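Local atomic coordinates of RmpD (Hexulose-6-phosphate synthase) (Streptococcus mutans, PDB entry 3EXR), a protein that belongs to the orotidine 5'-phosphate decarboxylase / HUMPS family of enzymes and folds as a parallel eight-stranded TIM barrel. Residues Ile165-Leu177 and Leu184-Gly196. Residues are numbered along the deposited sequence; the frame is centred on the assembly and turned at random.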
# COMPACT_ATOMS: atom_id res chain seq x y z
N ILE A 165 -8.35 16.95 -14.51
CA ILE A 165 -7.78 18.30 -14.50
C ILE A 165 -8.93 19.32 -14.46
O ILE A 165 -8.90 20.27 -13.68
CB ILE A 165 -6.86 18.53 -15.74
CG1 ILE A 165 -5.56 17.72 -15.61
CG2 ILE A 165 -6.58 20.02 -15.94
CD1 ILE A 165 -4.70 17.61 -16.87
N GLU A 166 -9.96 19.07 -15.27
CA GLU A 166 -11.08 20.00 -15.34
C GLU A 166 -11.85 20.05 -14.02
O GLU A 166 -12.35 21.10 -13.63
CB GLU A 166 -11.99 19.68 -16.52
CG GLU A 166 -11.45 20.25 -17.84
CD GLU A 166 -10.69 21.59 -17.72
OE1 GLU A 166 -9.44 21.62 -17.93
OE2 GLU A 166 -11.33 22.62 -17.43
N MET A 167 -11.90 18.92 -13.31
CA MET A 167 -12.52 18.87 -11.97
C MET A 167 -11.75 19.68 -10.93
O MET A 167 -12.29 19.99 -9.87
CB MET A 167 -12.62 17.42 -11.49
CG MET A 167 -13.68 16.62 -12.21
SD MET A 167 -13.81 14.94 -11.59
CE MET A 167 -14.66 15.19 -10.10
N GLY A 168 -10.49 20.00 -11.20
CA GLY A 168 -9.67 20.74 -10.24
C GLY A 168 -8.46 19.99 -9.68
O GLY A 168 -7.78 20.51 -8.81
N PHE A 169 -8.19 18.79 -10.20
CA PHE A 169 -6.96 18.06 -9.82
C PHE A 169 -5.69 18.57 -10.47
O PHE A 169 -5.68 18.91 -11.69
CB PHE A 169 -7.09 16.55 -10.08
CG PHE A 169 -8.00 15.84 -9.12
CD1 PHE A 169 -7.52 15.35 -7.91
CD2 PHE A 169 -9.34 15.68 -9.41
CE1 PHE A 169 -8.36 14.69 -7.00
CE2 PHE A 169 -10.20 15.02 -8.54
CZ PHE A 169 -9.71 14.52 -7.33
N ARG A 170 -4.62 18.58 -9.69
CA ARG A 170 -3.27 18.56 -10.24
C ARG A 170 -2.93 17.10 -10.49
O ARG A 170 -2.78 16.33 -9.55
CB ARG A 170 -2.27 19.23 -9.30
CG ARG A 170 -2.25 20.78 -9.44
CD ARG A 170 -1.61 21.47 -8.22
NE ARG A 170 -2.39 21.16 -7.02
CZ ARG A 170 -1.89 20.89 -5.82
NH1 ARG A 170 -0.60 20.97 -5.56
NH2 ARG A 170 -2.74 20.57 -4.86
N VAL A 171 -2.86 16.73 -11.76
CA VAL A 171 -2.71 15.35 -12.18
C VAL A 171 -1.26 15.03 -12.55
O VAL A 171 -0.62 15.71 -13.34
CB VAL A 171 -3.67 15.01 -13.34
CG1 VAL A 171 -3.45 13.59 -13.87
CG2 VAL A 171 -5.11 15.20 -12.90
N SER A 172 -0.72 13.99 -11.92
CA SER A 172 0.56 13.44 -12.30
C SER A 172 0.30 12.23 -13.19
O SER A 172 -0.64 11.47 -12.95
CB SER A 172 1.34 12.97 -11.07
OG SER A 172 1.68 14.03 -10.25
N VAL A 173 1.12 12.06 -14.23
CA VAL A 173 1.00 10.87 -15.06
C VAL A 173 2.29 10.03 -14.97
O VAL A 173 3.39 10.56 -14.75
CB VAL A 173 0.67 11.20 -16.55
CG1 VAL A 173 -0.67 11.87 -16.70
CG2 VAL A 173 1.75 12.07 -17.16
N THR A 174 2.13 8.73 -15.16
CA THR A 174 3.27 7.81 -15.15
C THR A 174 3.02 6.67 -16.11
O THR A 174 1.86 6.30 -16.34
CB THR A 174 3.55 7.28 -13.74
OG1 THR A 174 4.79 6.57 -13.73
CG2 THR A 174 2.48 6.32 -13.25
N GLY A 175 4.11 6.15 -16.69
CA GLY A 175 4.03 5.07 -17.68
C GLY A 175 4.11 5.61 -19.10
O GLY A 175 3.43 6.56 -19.41
N GLY A 176 4.97 5.02 -19.93
CA GLY A 176 5.00 5.37 -21.35
C GLY A 176 5.60 6.73 -21.60
O GLY A 176 5.28 7.39 -22.61
N LEU A 177 6.44 7.20 -20.69
CA LEU A 177 6.99 8.54 -20.81
C LEU A 177 8.43 8.50 -21.28
O LEU A 177 9.26 7.81 -20.69
CB LEU A 177 6.91 9.29 -19.50
CG LEU A 177 5.53 9.34 -18.86
CD1 LEU A 177 5.66 10.14 -17.59
CD2 LEU A 177 4.50 9.94 -19.79
N LEU A 184 2.90 13.94 -27.13
CA LEU A 184 1.54 13.37 -27.03
C LEU A 184 0.62 14.19 -26.14
O LEU A 184 -0.60 14.20 -26.32
CB LEU A 184 1.57 11.96 -26.42
CG LEU A 184 2.43 10.91 -27.07
CD1 LEU A 184 2.40 9.62 -26.22
CD2 LEU A 184 1.96 10.69 -28.47
N PHE A 185 1.22 14.80 -25.13
CA PHE A 185 0.51 15.52 -24.10
C PHE A 185 0.33 17.01 -24.39
O PHE A 185 -0.13 17.75 -23.54
CB PHE A 185 1.23 15.37 -22.77
CG PHE A 185 1.17 13.96 -22.20
CD1 PHE A 185 0.09 13.56 -21.43
CD2 PHE A 185 2.19 13.05 -22.45
CE1 PHE A 185 0.05 12.25 -20.89
CE2 PHE A 185 2.15 11.76 -21.93
CZ PHE A 185 1.07 11.36 -21.16
N GLU A 186 0.69 17.43 -25.60
CA GLU A 186 0.57 18.83 -25.98
C GLU A 186 -0.85 19.32 -25.70
O GLU A 186 -1.83 18.65 -26.02
CB GLU A 186 0.95 19.02 -27.46
CG GLU A 186 1.41 20.44 -27.85
CD GLU A 186 0.30 21.50 -27.82
OE1 GLU A 186 -0.82 21.18 -28.25
OE2 GLU A 186 0.53 22.65 -27.34
N GLY A 187 -0.95 20.48 -25.08
CA GLY A 187 -2.24 21.04 -24.71
C GLY A 187 -2.91 20.44 -23.48
O GLY A 187 -4.03 20.84 -23.13
N VAL A 188 -2.25 19.48 -22.82
CA VAL A 188 -2.78 18.89 -21.58
C VAL A 188 -1.98 19.46 -20.41
O VAL A 188 -0.76 19.38 -20.41
CB VAL A 188 -2.70 17.32 -21.60
CG1 VAL A 188 -3.37 16.69 -20.37
CG2 VAL A 188 -3.36 16.78 -22.87
N ASP A 189 -2.67 20.07 -19.46
CA ASP A 189 -2.08 20.77 -18.31
C ASP A 189 -1.61 19.79 -17.21
O ASP A 189 -2.05 19.84 -16.07
CB ASP A 189 -3.14 21.74 -17.77
CG ASP A 189 -2.61 22.66 -16.69
OD1 ASP A 189 -1.45 23.10 -16.79
OD2 ASP A 189 -3.35 23.00 -15.73
N VAL A 190 -0.71 18.91 -17.60
CA VAL A 190 -0.13 17.89 -16.70
C VAL A 190 0.65 18.61 -15.61
O VAL A 190 1.47 19.49 -15.90
CB VAL A 190 0.81 16.92 -17.47
CG1 VAL A 190 1.58 16.01 -16.51
CG2 VAL A 190 0.03 16.10 -18.49
N PHE A 191 0.45 18.20 -14.36
CA PHE A 191 1.14 18.83 -13.21
C PHE A 191 2.56 18.31 -13.04
O PHE A 191 3.48 19.08 -12.83
CB PHE A 191 0.32 18.62 -11.93
CG PHE A 191 1.04 19.03 -10.66
CD1 PHE A 191 1.36 20.36 -10.41
CD2 PHE A 191 1.36 18.08 -9.70
CE1 PHE A 191 2.00 20.74 -9.27
CE2 PHE A 191 2.01 18.48 -8.52
CZ PHE A 191 2.33 19.81 -8.31
N THR A 192 2.71 16.99 -13.15
CA THR A 192 3.98 16.30 -13.00
C THR A 192 4.05 15.10 -13.91
O THR A 192 3.07 14.34 -14.01
CB THR A 192 4.16 15.82 -11.54
OG1 THR A 192 4.20 16.94 -10.65
CG2 THR A 192 5.50 15.07 -11.39
N PHE A 193 5.21 14.91 -14.54
CA PHE A 193 5.52 13.68 -15.29
C PHE A 193 6.45 12.82 -14.40
O PHE A 193 7.50 13.29 -13.98
CB PHE A 193 6.23 14.00 -16.60
CG PHE A 193 5.31 14.62 -17.63
CD1 PHE A 193 4.46 13.82 -18.39
CD2 PHE A 193 5.26 15.99 -17.80
CE1 PHE A 193 3.59 14.41 -19.34
CE2 PHE A 193 4.40 16.57 -18.73
CZ PHE A 193 3.57 15.78 -19.49
N ILE A 194 6.05 11.58 -14.11
CA ILE A 194 6.83 10.70 -13.22
C ILE A 194 7.58 9.68 -14.08
O ILE A 194 6.95 8.81 -14.67
CB ILE A 194 5.94 9.94 -12.23
CG1 ILE A 194 5.08 10.90 -11.40
CG2 ILE A 194 6.81 9.05 -11.34
CD1 ILE A 194 4.01 10.16 -10.57
N ALA A 195 8.90 9.82 -14.15
CA ALA A 195 9.75 8.90 -14.86
C ALA A 195 10.43 8.01 -13.83
O ALA A 195 10.42 8.31 -12.63
CB ALA A 195 10.79 9.65 -15.69
N GLY A 196 11.00 6.91 -14.29
CA GLY A 196 11.70 5.97 -13.43
C GLY A 196 12.95 5.42 -14.12
O GLY A 196 13.90 6.16 -14.36
O HOH W 1 -2.77 18.93 -13.64
O HOH W 2 6.88 6.62 -16.25
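F185 meets L177 and V173 outside the barrel wall: L177 CD2 lies 3.7 Å from F185 CE2, the two side chains crossing at about a right angle. Further on the chain passes I165 of helix 155-167, whose CD1 packs on V188 CG1 and against the D189 carbonyl; its methyl suits the place by covering V188. That carbonyl also reaches V171 N through a water. V190 CG1 sits over the centre of the F193 ring and touches V173 CG2. At F191, chi1 of 171° swings the ring alongside R170, whose CB makes a CH-pi contact over one face, 4.0 Å from the centroid; arginine suits because its aliphatic chain covers the ring while its guanidinium reaches E113 (salt bridge) and S136. F191 N donates a hydrogen bond to V171 O (2.9 Å). Strands 170-174 and 192-195, seventh and eighth of the TIM barrel, then pair in parallel: V173 N to T192 O (3.0 Å), I194 N to V173 O (2.9 Å). T192 and I194 turn inward with small S172, its OG 3.3 Å from T192 CB; F193 faces outward, its CD1 3.5 Å from V173 CG2. Water joins I194 O to G175 N. The chemistry implies direct backbone hydrogen bonds mid-seam, water bridges towards both ends and aromatic packing on both sides.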